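Local coordinates for oligogalacturonate lyase (Yersinia enterocolitica subsp. enterocolitica, PDB 3PE7), which cleaves oligogalacturonates by beta-elimination in the cytoplasm, using a seven-bladed beta-propeller that carries a manganese ion, at residues Q6-Y14 and Q22-D30. Sequence-based numbering, arbitrary orientation.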
loop_
_atom_site.group_PDB
_atom_site.type_symbol
_atom_site.label_atom_id
_atom_site.label_comp_id
_atom_site.label_asym_id
_atom_site.label_seq_id
_atom_site.Cartn_x
_atom_site.Cartn_y
_atom_site.Cartn_z
ATOM N N GLN A 6 -13.555 -2.179 23.104
ATOM C CA GLN A 6 -12.216 -1.640 23.297
ATOM C C GLN A 6 -11.358 -2.682 23.963
ATOM O O GLN A 6 -11.832 -3.441 24.817
ATOM C CB GLN A 6 -12.269 -0.373 24.155
ATOM C CG GLN A 6 -12.995 0.788 23.486
ATOM C CD GLN A 6 -13.176 2.001 24.398
ATOM O OE1 GLN A 6 -12.270 2.393 25.144
ATOM N NE2 GLN A 6 -14.339 2.621 24.312
ATOM N N ILE A 7 -10.092 -2.733 23.563
ATOM C CA ILE A 7 -9.113 -3.595 24.225
ATOM C C ILE A 7 -7.843 -2.810 24.488
ATOM O O ILE A 7 -7.392 -2.061 23.619
ATOM C CB ILE A 7 -8.756 -4.860 23.418
ATOM C CG1 ILE A 7 -8.495 -4.525 21.955
ATOM C CG2 ILE A 7 -9.849 -5.894 23.562
ATOM C CD1 ILE A 7 -7.766 -5.610 21.233
ATOM N N PRO A 8 -7.275 -2.964 25.698
ATOM C CA PRO A 8 -6.016 -2.290 26.006
ATOM C C PRO A 8 -4.822 -3.072 25.472
ATOM O O PRO A 8 -4.762 -4.300 25.604
ATOM C CB PRO A 8 -6.000 -2.257 27.535
ATOM C CG PRO A 8 -6.810 -3.455 27.953
ATOM C CD PRO A 8 -7.856 -3.650 26.871
ATOM N N LEU A 9 -3.879 -2.369 24.858
ATOM C CA LEU A 9 -2.693 -3.044 24.361
ATOM C C LEU A 9 -1.473 -2.623 25.149
ATOM O O LEU A 9 -1.377 -1.474 25.575
ATOM C CB LEU A 9 -2.485 -2.741 22.882
ATOM C CG LEU A 9 -3.631 -3.112 21.942
ATOM C CD1 LEU A 9 -3.208 -2.770 20.535
ATOM C CD2 LEU A 9 -3.981 -4.581 22.058
ATOM N N THR A 10 -0.538 -3.549 25.304
ATOM C CA THR A 10 0.765 -3.234 25.869
ATOM C C THR A 10 1.737 -2.866 24.754
ATOM O O THR A 10 1.743 -3.507 23.702
ATOM C CB THR A 10 1.314 -4.447 26.653
ATOM O OG1 THR A 10 0.420 -4.790 27.712
ATOM C CG2 THR A 10 2.666 -4.147 27.237
ATOM N N PHE A 11 2.519 -1.809 24.960
ATOM C CA PHE A 11 3.515 -1.369 23.990
ATOM C C PHE A 11 4.862 -1.793 24.553
ATOM O O PHE A 11 5.256 -1.351 25.654
ATOM C CB PHE A 11 3.506 0.159 23.841
ATOM C CG PHE A 11 2.344 0.720 23.048
ATOM C CD1 PHE A 11 2.302 2.086 22.771
ATOM C CD2 PHE A 11 1.320 -0.102 22.560
ATOM C CE1 PHE A 11 1.254 2.652 22.052
ATOM C CE2 PHE A 11 0.262 0.432 21.838
ATOM C CZ PHE A 11 0.219 1.824 21.563
ATOM N N ASP A 12 5.584 -2.631 23.821
ATOM C CA ASP A 12 6.847 -3.166 24.322
ATOM C C ASP A 12 8.041 -2.557 23.591
ATOM O O ASP A 12 8.233 -2.776 22.383
ATOM C CB ASP A 12 6.854 -4.693 24.238
ATOM C CG ASP A 12 5.817 -5.325 25.156
ATOM O OD1 ASP A 12 5.953 -5.171 26.381
ATOM O OD2 ASP A 12 4.876 -5.966 24.673
ATOM N N THR A 13 8.835 -1.791 24.332
ATOM C CA THR A 13 9.922 -0.993 23.760
ATOM C C THR A 13 11.292 -1.605 24.074
ATOM O O THR A 13 11.545 -2.040 25.206
ATOM C CB THR A 13 9.881 0.450 24.270
ATOM O OG1 THR A 13 8.590 1.009 24.014
ATOM C CG2 THR A 13 10.937 1.312 23.577
ATOM N N TYR A 14 12.151 -1.647 23.059
ATOM C CA TYR A 14 13.470 -2.284 23.144
ATOM C C TYR A 14 14.432 -1.644 22.142
ATOM O O TYR A 14 14.085 -0.674 21.471
ATOM C CB TYR A 14 13.347 -3.794 22.887
ATOM C CG TYR A 14 12.698 -4.158 21.576
ATOM C CD1 TYR A 14 11.306 -4.034 21.395
ATOM C CD2 TYR A 14 13.458 -4.620 20.516
ATOM C CE1 TYR A 14 10.722 -4.362 20.195
ATOM C CE2 TYR A 14 12.877 -4.968 19.327
ATOM C CZ TYR A 14 11.510 -4.831 19.170
ATOM O OH TYR A 14 10.926 -5.179 17.981
ATOM N N GLN A 22 15.618 2.665 18.807
ATOM C CA GLN A 22 14.465 2.355 19.643
ATOM C C GLN A 22 13.334 1.799 18.763
ATOM O O GLN A 22 12.967 2.400 17.733
ATOM C CB GLN A 22 13.993 3.605 20.387
ATOM C CG GLN A 22 12.773 3.360 21.261
ATOM C CD GLN A 22 12.586 4.414 22.344
ATOM O OE1 GLN A 22 13.476 4.643 23.177
ATOM N NE2 GLN A 22 11.425 5.043 22.352
ATOM N N VAL A 23 12.782 0.664 19.190
ATOM C CA VAL A 23 11.676 0.018 18.484
ATOM C C VAL A 23 10.587 -0.283 19.500
ATOM O O VAL A 23 10.871 -0.744 20.607
ATOM C CB VAL A 23 12.115 -1.291 17.772
ATOM C CG1 VAL A 23 10.956 -1.920 16.982
ATOM C CG2 VAL A 23 13.269 -1.027 16.828
ATOM N N THR A 24 9.346 0.004 19.135
ATOM C CA THR A 24 8.215 -0.313 20.009
ATOM C C THR A 24 7.262 -1.226 19.256
ATOM O O THR A 24 6.829 -0.885 18.152
ATOM C CB THR A 24 7.498 0.971 20.490
ATOM O OG1 THR A 24 8.440 1.757 21.239
ATOM C CG2 THR A 24 6.321 0.618 21.398
ATOM N N ARG A 25 6.970 -2.386 19.840
ATOM C CA ARG A 25 5.939 -3.289 19.318
ATOM C C ARG A 25 4.591 -2.887 19.906
ATOM O O ARG A 25 4.454 -2.743 21.129
ATOM C CB ARG A 25 6.247 -4.719 19.727
ATOM C CG ARG A 25 5.323 -5.752 19.088
ATOM C CD ARG A 25 5.754 -7.134 19.468
ATOM N NE ARG A 25 5.536 -7.378 20.900
ATOM C CZ ARG A 25 6.162 -8.319 21.596
ATOM N NH1 ARG A 25 7.055 -9.103 21.012
ATOM N NH2 ARG A 25 5.888 -8.468 22.898
ATOM N N LEU A 26 3.603 -2.730 19.029
ATOM C CA LEU A 26 2.316 -2.149 19.427
ATOM C C LEU A 26 1.237 -3.187 19.710
ATOM O O LEU A 26 0.251 -2.886 20.381
ATOM C CB LEU A 26 1.813 -1.203 18.338
ATOM C CG LEU A 26 2.716 -0.044 17.901
ATOM C CD1 LEU A 26 2.049 0.706 16.762
ATOM C CD2 LEU A 26 3.003 0.905 19.055
ATOM N N THR A 27 1.411 -4.393 19.175
ATOM C CA THR A 27 0.369 -5.427 19.237
ATOM C C THR A 27 0.967 -6.741 19.752
ATOM O O THR A 27 2.190 -6.970 19.611
ATOM C CB THR A 27 -0.287 -5.657 17.837
ATOM O OG1 THR A 27 0.719 -6.060 16.905
ATOM C CG2 THR A 27 -0.958 -4.379 17.327
ATOM N N PRO A 28 0.127 -7.595 20.368
ATOM C CA PRO A 28 0.629 -8.826 20.975
ATOM C C PRO A 28 0.821 -9.942 19.942
ATOM O O PRO A 28 -0.124 -10.249 19.208
ATOM C CB PRO A 28 -0.474 -9.192 21.984
ATOM C CG PRO A 28 -1.744 -8.637 21.375
ATOM C CD PRO A 28 -1.322 -7.388 20.625
ATOM N N PRO A 29 2.021 -10.555 19.897
ATOM C CA PRO A 29 2.340 -11.486 18.815
ATOM C C PRO A 29 1.703 -12.870 18.970
ATOM O O PRO A 29 2.055 -13.786 18.223
ATOM C CB PRO A 29 3.875 -11.549 18.846
ATOM C CG PRO A 29 4.235 -11.236 20.262
ATOM C CD PRO A 29 3.221 -10.199 20.681
ATOM N N ASP A 30 0.783 -13.019 19.921
ATOM C CA ASP A 30 -0.066 -14.208 19.929
ATOM C C ASP A 30 -1.379 -13.950 19.193
ATOM O O ASP A 30 -2.239 -14.842 19.128
ATOM C CB ASP A 30 -0.340 -14.708 21.360
ATOM C CG ASP A 30 -1.241 -13.784 22.133
ATOM O OD1 ASP A 30 -1.025 -12.549 22.119
ATOM O OD2 ASP A 30 -2.208 -14.292 22.740
HETATM O O HOH W 1 3.632 -5.614 22.167
#
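Asp12 and Arg25 face each other as a hydrogen-bonded pair of an antiparallel hairpin, strands 12-15 and 22-25. Their backbones bond twice: Asp12 N to Arg25 O and Arg25 N to Asp12 O, both 2.9 Å. Tyr14 and Val23 form a second such pair, and between them Thr13 and Thr24 make the non-hydrogen-bonded pair.

Polar side chains bond on both faces of the hairpin. On one, Thr13 OG1 and Thr24 OG1 lie 2.9 Å apart in a hydrogen bond. On the other, Arg25 NH2 makes a salt bridge to Asp12 OD2 at 3.2 Å. The bond is bent, 146° at the hydrogen, and reaches OD2 from above the carboxylate plane. The carboxylate and guanidinium planes stand nearly perpendicular. The bend of Arg25 at chi3 (68°) turns its guanidinium toward the Asp12 carboxylate, and Pro29 CD lies over one guanidinium face. A water accepts from Arg25 NE and its oxygen lies 2.8 Å from Asp12 OD2, where it can donate; Thr10 O is a competing acceptor.

The aromatic contacts are CH-pi. Leu26 CD2 sits almost exactly over the Phe11 ring, 3.7 Å from its centroid. Val23 CB lies over one face of the Tyr14 ring, offset toward the rim. Tyr14 CG stands between its backbone N and carbonyl carbon (chi1 56°), which turns the ring back across Val23. Past the hairpin, Leu9 CD2 meets Pro28 CD at 4.1 Å.

Strand 22-25 pairs on its other side with strand 376-381, so N-terminal strands complete a blade with C-terminal ones, the Velcro closure of a propeller. Backbone bonds thus fix the strand pairing, and the charge pair and its water lie on the Asp12 and Arg25 face. Beyond the strands, Leu9, Phe11 and Leu26 reach the neighbouring blade through Leu65.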